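Local coordinates for protein beta-lactamase (Nostoc sp., PDB 6NHS) that probably hydrolyses the amide bond of the beta-lactam ring of penicillin-type antibiotics, as a class D, serine-type beta-lactamase, at residues A[54-59]-A[160-165]; A[63-68]-A[135-140]. All coordinates share one frame; numbering follows the deposited sequence.

Contact 1: residues A[54-59]-A[160-165]; sequences RNSQSF and TPKQQI. With FMT (formic acid), chain G.
The capping box that starts helix 161-172 packs here, through Thr160 and Pro161, against the loop following strand 46-50. Asn55 O takes the one hydrogen bond between the two segments, from Lys162 N at 3.1 Å. The bond is nearly straight at 162°, and the donor lies in the carbonyl plane. Lys162 N is in the first turn of the helix, so a loop carbonyl serves an amide there. Within the box, Gln163 N donates to Thr160 OG1, and Thr160 N donates to Gln163 OE1 from above the plane of the side-chain amide. With CG2 anti to the carbonyl carbon, the Thr160 methyl is placed 3.4 Å from Ser58 OG. Water 1 joins Ser58 OG to Gln163 OE1. The Pro161 ring lies against the loop: CD sits 3.3 Å from Gln57 O and lies at the edge of the Phe59 ring. Pro161 CB meets Asn55 OD1 at 3.6 Å, the two side chains crossing at about a right angle. The Asn55 amide is fixed from the sheet side by Glu49, Ser36 and Ile37. Gln57 O is buried without a hydrogen-bond partner; its close neighbour is Thr160 CA, 3.2 Å away in a CA-H...O contact.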
loop_
_atom_site.group_PDB
_atom_site.type_symbol
_atom_site.label_atom_id
_atom_site.label_comp_id
_atom_site.label_asym_id
_atom_site.label_seq_id
_atom_site.Cartn_x
_atom_site.Cartn_y
_atom_site.Cartn_z
ATOM N N ARG A 54 -5.999 8.691 -14.814
ATOM C CA ARG A 54 -6.170 8.516 -13.379
ATOM C C ARG A 54 -4.889 8.008 -12.724
ATOM O O ARG A 54 -4.647 8.282 -11.542
ATOM C CB ARG A 54 -7.344 7.567 -13.115
ATOM C CG ARG A 54 -7.779 7.481 -11.657
ATOM C CD ARG A 54 -8.913 6.478 -11.474
ATOM N NE ARG A 54 -9.280 6.313 -10.068
ATOM C CZ ARG A 54 -10.486 6.572 -9.569
ATOM N NH1 ARG A 54 -11.460 6.993 -10.364
ATOM N NH2 ARG A 54 -10.726 6.391 -8.276
ATOM N N ASN A 55 -4.053 7.281 -13.470
ATOM C CA ASN A 55 -2.783 6.801 -12.930
ATOM C C ASN A 55 -1.815 7.931 -12.606
ATOM O O ASN A 55 -0.820 7.688 -11.918
ATOM C CB ASN A 55 -2.124 5.819 -13.908
ATOM C CG ASN A 55 -2.790 4.447 -13.903
ATOM O OD1 ASN A 55 -3.362 4.029 -12.903
ATOM N ND2 ASN A 55 -2.716 3.747 -15.025
ATOM N N SER A 56 -2.077 9.150 -13.080
ATOM C CA SER A 56 -1.285 10.321 -12.721
ATOM C C SER A 56 -2.012 11.247 -11.756
ATOM O O SER A 56 -1.525 12.350 -11.489
ATOM C CB SER A 56 -0.885 11.102 -13.977
ATOM O OG SER A 56 0.058 10.384 -14.752
ATOM N N GLN A 57 -3.170 10.840 -11.244
ATOM C CA GLN A 57 -3.914 11.646 -10.288
ATOM C C GLN A 57 -3.559 11.225 -8.870
ATOM O O GLN A 57 -3.288 10.052 -8.607
ATOM C CB GLN A 57 -5.421 11.509 -10.518
ATOM C CG GLN A 57 -5.890 12.130 -11.826
ATOM C CD GLN A 57 -7.347 11.832 -12.127
ATOM O OE1 GLN A 57 -8.053 11.221 -11.320
ATOM N NE2 GLN A 57 -7.803 12.258 -13.300
ATOM N N SER A 58 -3.563 12.198 -7.957
ATOM C CA SER A 58 -3.161 11.969 -6.572
ATOM C C SER A 58 -4.365 11.625 -5.706
ATOM O O SER A 58 -5.445 12.201 -5.872
ATOM C CB SER A 58 -2.466 13.207 -5.997
ATOM O OG SER A 58 -1.291 13.505 -6.717
ATOM N N PHE A 59 -4.160 10.700 -4.765
ATOM C CA PHE A 59 -5.187 10.286 -3.819
ATOM C C PHE A 59 -4.553 10.076 -2.451
ATOM O O PHE A 59 -3.358 9.789 -2.346
ATOM C CB PHE A 59 -5.886 8.992 -4.260
ATOM C CG PHE A 59 -6.452 9.051 -5.653
ATOM C CD1 PHE A 59 -7.753 9.467 -5.867
ATOM C CD2 PHE A 59 -5.679 8.688 -6.748
ATOM C CE1 PHE A 59 -8.280 9.519 -7.154
ATOM C CE2 PHE A 59 -6.195 8.746 -8.031
ATOM C CZ PHE A 59 -7.498 9.161 -8.234
ATOM N N THR A 160 0.024 9.282 -6.341
ATOM C CA THR A 160 -0.569 8.765 -7.566
ATOM C C THR A 160 -0.279 7.275 -7.703
ATOM O O THR A 160 0.655 6.754 -7.090
ATOM C CB THR A 160 -0.013 9.504 -8.786
ATOM O OG1 THR A 160 1.306 9.021 -9.064
ATOM C CG2 THR A 160 0.033 11.026 -8.547
ATOM N N PRO A 161 -1.060 6.552 -8.504
ATOM C CA PRO A 161 -0.714 5.139 -8.754
ATOM C C PRO A 161 0.673 4.965 -9.358
ATOM O O PRO A 161 1.396 4.038 -8.971
ATOM C CB PRO A 161 -1.824 4.669 -9.705
ATOM C CG PRO A 161 -2.983 5.572 -9.407
ATOM C CD PRO A 161 -2.370 6.915 -9.073
ATOM N N LYS A 162 1.068 5.846 -10.288
ATOM C CA LYS A 162 2.431 5.819 -10.822
ATOM C C LYS A 162 3.475 5.930 -9.715
ATOM O O LYS A 162 4.496 5.236 -9.747
ATOM C CB LYS A 162 2.628 6.951 -11.838
ATOM C CG LYS A 162 2.176 6.623 -13.242
ATOM C CD LYS A 162 2.446 7.783 -14.185
ATOM C CE LYS A 162 2.285 7.363 -15.624
ATOM N NZ LYS A 162 2.463 8.516 -16.538
ATOM N N GLN A 163 3.241 6.812 -8.737
ATOM C CA GLN A 163 4.200 6.986 -7.646
ATOM C C GLN A 163 4.201 5.795 -6.692
ATOM O O GLN A 163 5.235 5.496 -6.078
ATOM C CB GLN A 163 3.906 8.291 -6.899
ATOM C CG GLN A 163 4.223 9.559 -7.730
ATOM C CD GLN A 163 3.592 10.811 -7.154
ATOM O OE1 GLN A 163 2.755 10.742 -6.249
ATOM N NE2 GLN A 163 3.990 11.970 -7.675
ATOM N N GLN A 164 3.069 5.101 -6.547
ATOM C CA GLN A 164 3.090 3.834 -5.816
ATOM C C GLN A 164 4.033 2.848 -6.493
ATOM O O GLN A 164 4.860 2.209 -5.832
ATOM C CB GLN A 164 1.677 3.257 -5.710
ATOM C CG GLN A 164 0.698 4.127 -4.912
ATOM C CD GLN A 164 0.601 3.721 -3.455
ATOM O OE1 GLN A 164 1.537 3.153 -2.891
ATOM N NE2 GLN A 164 -0.543 4.014 -2.834
ATOM N N ILE A 165 3.926 2.730 -7.821
ATOM C CA ILE A 165 4.803 1.847 -8.587
ATOM C C ILE A 165 6.263 2.241 -8.388
ATOM O O ILE A 165 7.117 1.400 -8.084
ATOM C CB ILE A 165 4.420 1.878 -10.078
ATOM C CG1 ILE A 165 2.987 1.387 -10.285
ATOM C CG2 ILE A 165 5.396 1.048 -10.900
ATOM C CD1 ILE A 165 2.830 -0.081 -10.083
HETATM C C FMT G . -1.137 15.533 -9.836
HETATM O O1 FMT G . -1.569 16.219 -8.912
HETATM O O2 FMT G . -0.534 14.473 -9.673
HETATM O O HOH W 1 1.200 12.956 -5.497
#

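Contact 2: residues A[63-68]-A[135-140]; sequences STFKIF and VGYGNL. With FMT (formic acid), chain K; EDO (1,2-ethanediol), chain F.
Tyr137 OH donates to water 2 at 2.6 Å, and the same water donates to Thr64 O at 2.8 Å. The water lies at the edge of the tyrosine ring, in its plane, and bridges the hydroxyl to the backbone of the 3-10 segment that leads into helix 65-76. Beyond the hydroxyl the contact is aromatic. Phe65 turns its edge toward the Tyr137 face in an offset edge-to-face pair, planes at 72°. Phe65 CD1 comes 3.6 Å from Tyr137 CE1. Phe68 reaches the tyrosine with CG anti to its backbone N (chi1 179°). Its CG lies over one face of the Tyr137 ring, toward the rim, while the two planes meet obliquely at 46°. Phe68 CD2 approaches Tyr137 CD2 to 3.6 Å, and Phe68 CE2 packs on Val135 CB at 3.8 Å, with Val135 at the edge of the phenyl ring. The three rings form a buried aromatic cluster, extended by Trp152 stacked on Phe65 and Phe167 edge-to-face with Tyr137. Phe65 of the cluster lies within residues 63-66, which fit the SxxK motif of serine beta-lactamases. Ser63 probably acts as nucleophile; in class D relatives the lysine of this motif, carboxylated on NZ, is the general base, while Lys66 is modelled without that group. Helix 125-135 ends in a Schellman motif at Gly136; a type II' turn from Tyr137 to Leu140 follows. On another side of helix 65-76 from the cluster, Lys66 NZ donates to Ser63 OG at 2.8 Å and to O2 of a formic acid, probably from the crystallisation liquor, at 2.6 Å.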
loop_
_atom_site.group_PDB
_atom_site.type_symbol
_atom_site.label_atom_id
_atom_site.label_comp_id
_atom_site.label_asym_id
_atom_site.label_seq_id
_atom_site.Cartn_x
_atom_site.Cartn_y
_atom_site.Cartn_z
ATOM N N SER A 63 -4.431 3.069 3.977
ATOM C CA SER A 63 -3.639 1.972 4.520
ATOM C C SER A 63 -2.477 1.550 3.629
ATOM O O SER A 63 -1.609 0.819 4.115
ATOM C CB SER A 63 -4.523 0.750 4.796
ATOM O OG SER A 63 -5.239 0.922 6.008
ATOM N N THR A 64 -2.435 1.949 2.348
ATOM C CA THR A 64 -1.250 1.620 1.558
ATOM C C THR A 64 -0.002 2.273 2.130
ATOM O O THR A 64 1.113 1.805 1.869
ATOM C CB THR A 64 -1.405 2.032 0.084
ATOM O OG1 THR A 64 -1.459 3.462 -0.042
ATOM C CG2 THR A 64 -2.644 1.411 -0.511
ATOM N N PHE A 65 -0.171 3.340 2.908
ATOM C CA PHE A 65 0.963 3.987 3.553
ATOM C C PHE A 65 1.632 3.081 4.574
ATOM O O PHE A 65 2.779 3.338 4.952
ATOM C CB PHE A 65 0.506 5.291 4.214
ATOM C CG PHE A 65 1.632 6.117 4.767
ATOM C CD1 PHE A 65 2.531 6.738 3.916
ATOM C CD2 PHE A 65 1.788 6.270 6.136
ATOM C CE1 PHE A 65 3.575 7.498 4.418
ATOM C CE2 PHE A 65 2.829 7.028 6.651
ATOM C CZ PHE A 65 3.726 7.647 5.787
ATOM N N LYS A 66 0.949 2.018 5.021
ATOM C CA LYS A 66 1.554 1.096 5.978
ATOM C C LYS A 66 2.839 0.480 5.436
ATOM O O LYS A 66 3.719 0.105 6.220
ATOM C CB LYS A 66 0.564 -0.011 6.359
ATOM C CG LYS A 66 -0.600 0.446 7.230
ATOM C CD LYS A 66 -1.430 -0.757 7.696
ATOM C CE LYS A 66 -2.454 -0.363 8.758
ATOM N NZ LYS A 66 -3.604 0.405 8.214
ATOM N N ILE A 67 2.966 0.363 4.111
ATOM C CA ILE A 67 4.205 -0.160 3.534
ATOM C C ILE A 67 5.368 0.772 3.853
ATOM O O ILE A 67 6.407 0.346 4.371
ATOM C CB ILE A 67 4.054 -0.369 2.017
ATOM C CG1 ILE A 67 2.956 -1.397 1.712
ATOM C CG2 ILE A 67 5.391 -0.796 1.408
ATOM C CD1 ILE A 67 2.573 -1.448 0.220
ATOM N N PHE A 68 5.200 2.064 3.555
ATOM C CA PHE A 68 6.226 3.056 3.872
ATOM C C PHE A 68 6.440 3.168 5.378
ATOM O O PHE A 68 7.579 3.182 5.857
ATOM C CB PHE A 68 5.826 4.406 3.279
ATOM C CG PHE A 68 6.805 5.511 3.561
ATOM C CD1 PHE A 68 6.712 6.261 4.721
ATOM C CD2 PHE A 68 7.813 5.805 2.656
ATOM C CE1 PHE A 68 7.615 7.283 4.982
ATOM C CE2 PHE A 68 8.715 6.829 2.908
ATOM C CZ PHE A 68 8.616 7.560 4.075
ATOM N N VAL A 135 13.020 9.334 0.322
ATOM C CA VAL A 135 12.406 8.321 -0.534
ATOM C C VAL A 135 11.695 8.962 -1.721
ATOM O O VAL A 135 11.576 8.348 -2.792
ATOM C CB VAL A 135 11.446 7.453 0.308
ATOM C CG1 VAL A 135 10.591 6.545 -0.571
ATOM C CG2 VAL A 135 12.234 6.623 1.316
ATOM N N GLY A 136 11.223 10.194 -1.565
ATOM C CA GLY A 136 10.416 10.809 -2.601
ATOM C C GLY A 136 8.999 10.283 -2.644
ATOM O O GLY A 136 8.457 10.071 -3.734
ATOM N N TYR A 137 8.372 10.080 -1.482
ATOM C CA TYR A 137 7.094 9.374 -1.411
ATOM C C TYR A 137 5.938 10.324 -1.716
ATOM O O TYR A 137 5.710 11.283 -0.972
ATOM C CB TYR A 137 6.912 8.748 -0.027
ATOM C CG TYR A 137 5.661 7.900 0.084
ATOM C CD1 TYR A 137 4.450 8.463 0.465
ATOM C CD2 TYR A 137 5.691 6.544 -0.213
ATOM C CE1 TYR A 137 3.297 7.700 0.558
ATOM C CE2 TYR A 137 4.538 5.764 -0.120
ATOM C CZ TYR A 137 3.346 6.355 0.278
ATOM O OH TYR A 137 2.190 5.607 0.370
ATOM N N GLY A 138 5.193 10.042 -2.787
ATOM C CA GLY A 138 3.973 10.792 -3.068
ATOM C C GLY A 138 4.225 12.277 -3.258
ATOM O O GLY A 138 5.222 12.691 -3.863
ATOM N N ASN A 139 3.310 13.102 -2.732
ATOM C CA ASN A 139 3.432 14.556 -2.825
ATOM C C ASN A 139 4.276 15.155 -1.702
ATOM O O ASN A 139 4.309 16.382 -1.560
ATOM C CB ASN A 139 2.045 15.217 -2.859
ATOM C CG ASN A 139 1.316 15.175 -1.509
ATOM O OD1 ASN A 139 1.763 14.540 -0.563
ATOM N ND2 ASN A 139 0.173 15.849 -1.434
ATOM N N LEU A 140 4.936 14.318 -0.895
ATOM C CA LEU A 140 5.985 14.724 0.041
ATOM C C LEU A 140 5.485 15.589 1.195
ATOM O O LEU A 140 6.295 16.233 1.868
ATOM C CB LEU A 140 7.120 15.469 -0.679
ATOM C CG LEU A 140 7.672 14.870 -1.973
ATOM C CD1 LEU A 140 8.737 15.797 -2.552
ATOM C CD2 LEU A 140 8.240 13.497 -1.720
HETATM C C FMT K . -3.285 3.323 8.880
HETATM O O1 FMT K . -2.132 2.998 9.020
HETATM O O2 FMT K . -3.951 2.926 7.923
HETATM C C1 EDO F . 4.537 19.489 4.367
HETATM O O1 EDO F . 3.116 19.379 4.526
HETATM C C2 EDO F . 5.252 18.727 5.479
HETATM O O2 EDO F . 6.081 17.705 4.907
HETATM O O HOH W 2 2.382 3.100 -0.278
#

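In the fold
The centres of contacts 1 and 2 lie 11 Å apart. Along the chain contact 2 is nested inside the loop closed by contact 1, in the order 54-59, 63-68, 135-140, 160-165. The two touch directly: Gln164 NE2 of helix 161-172 makes a probable hydrogen bond to Thr64 OG1 at 3.0 Å, and Gln163 OE1 packs on Gly138 CA. Helix 161-172 links them: Thr160 to Lys162 at its start serve contact 1, and Phe167 farther along reaches contact 2. Contact 1 lies beside the antiparallel sheet, touching strands 35-41, 213-223 and 226-236. Contact 2 joins helix 65-76 to the end of helix 125-135. Together they connect the sheet with the helical region around the probable active-site serine.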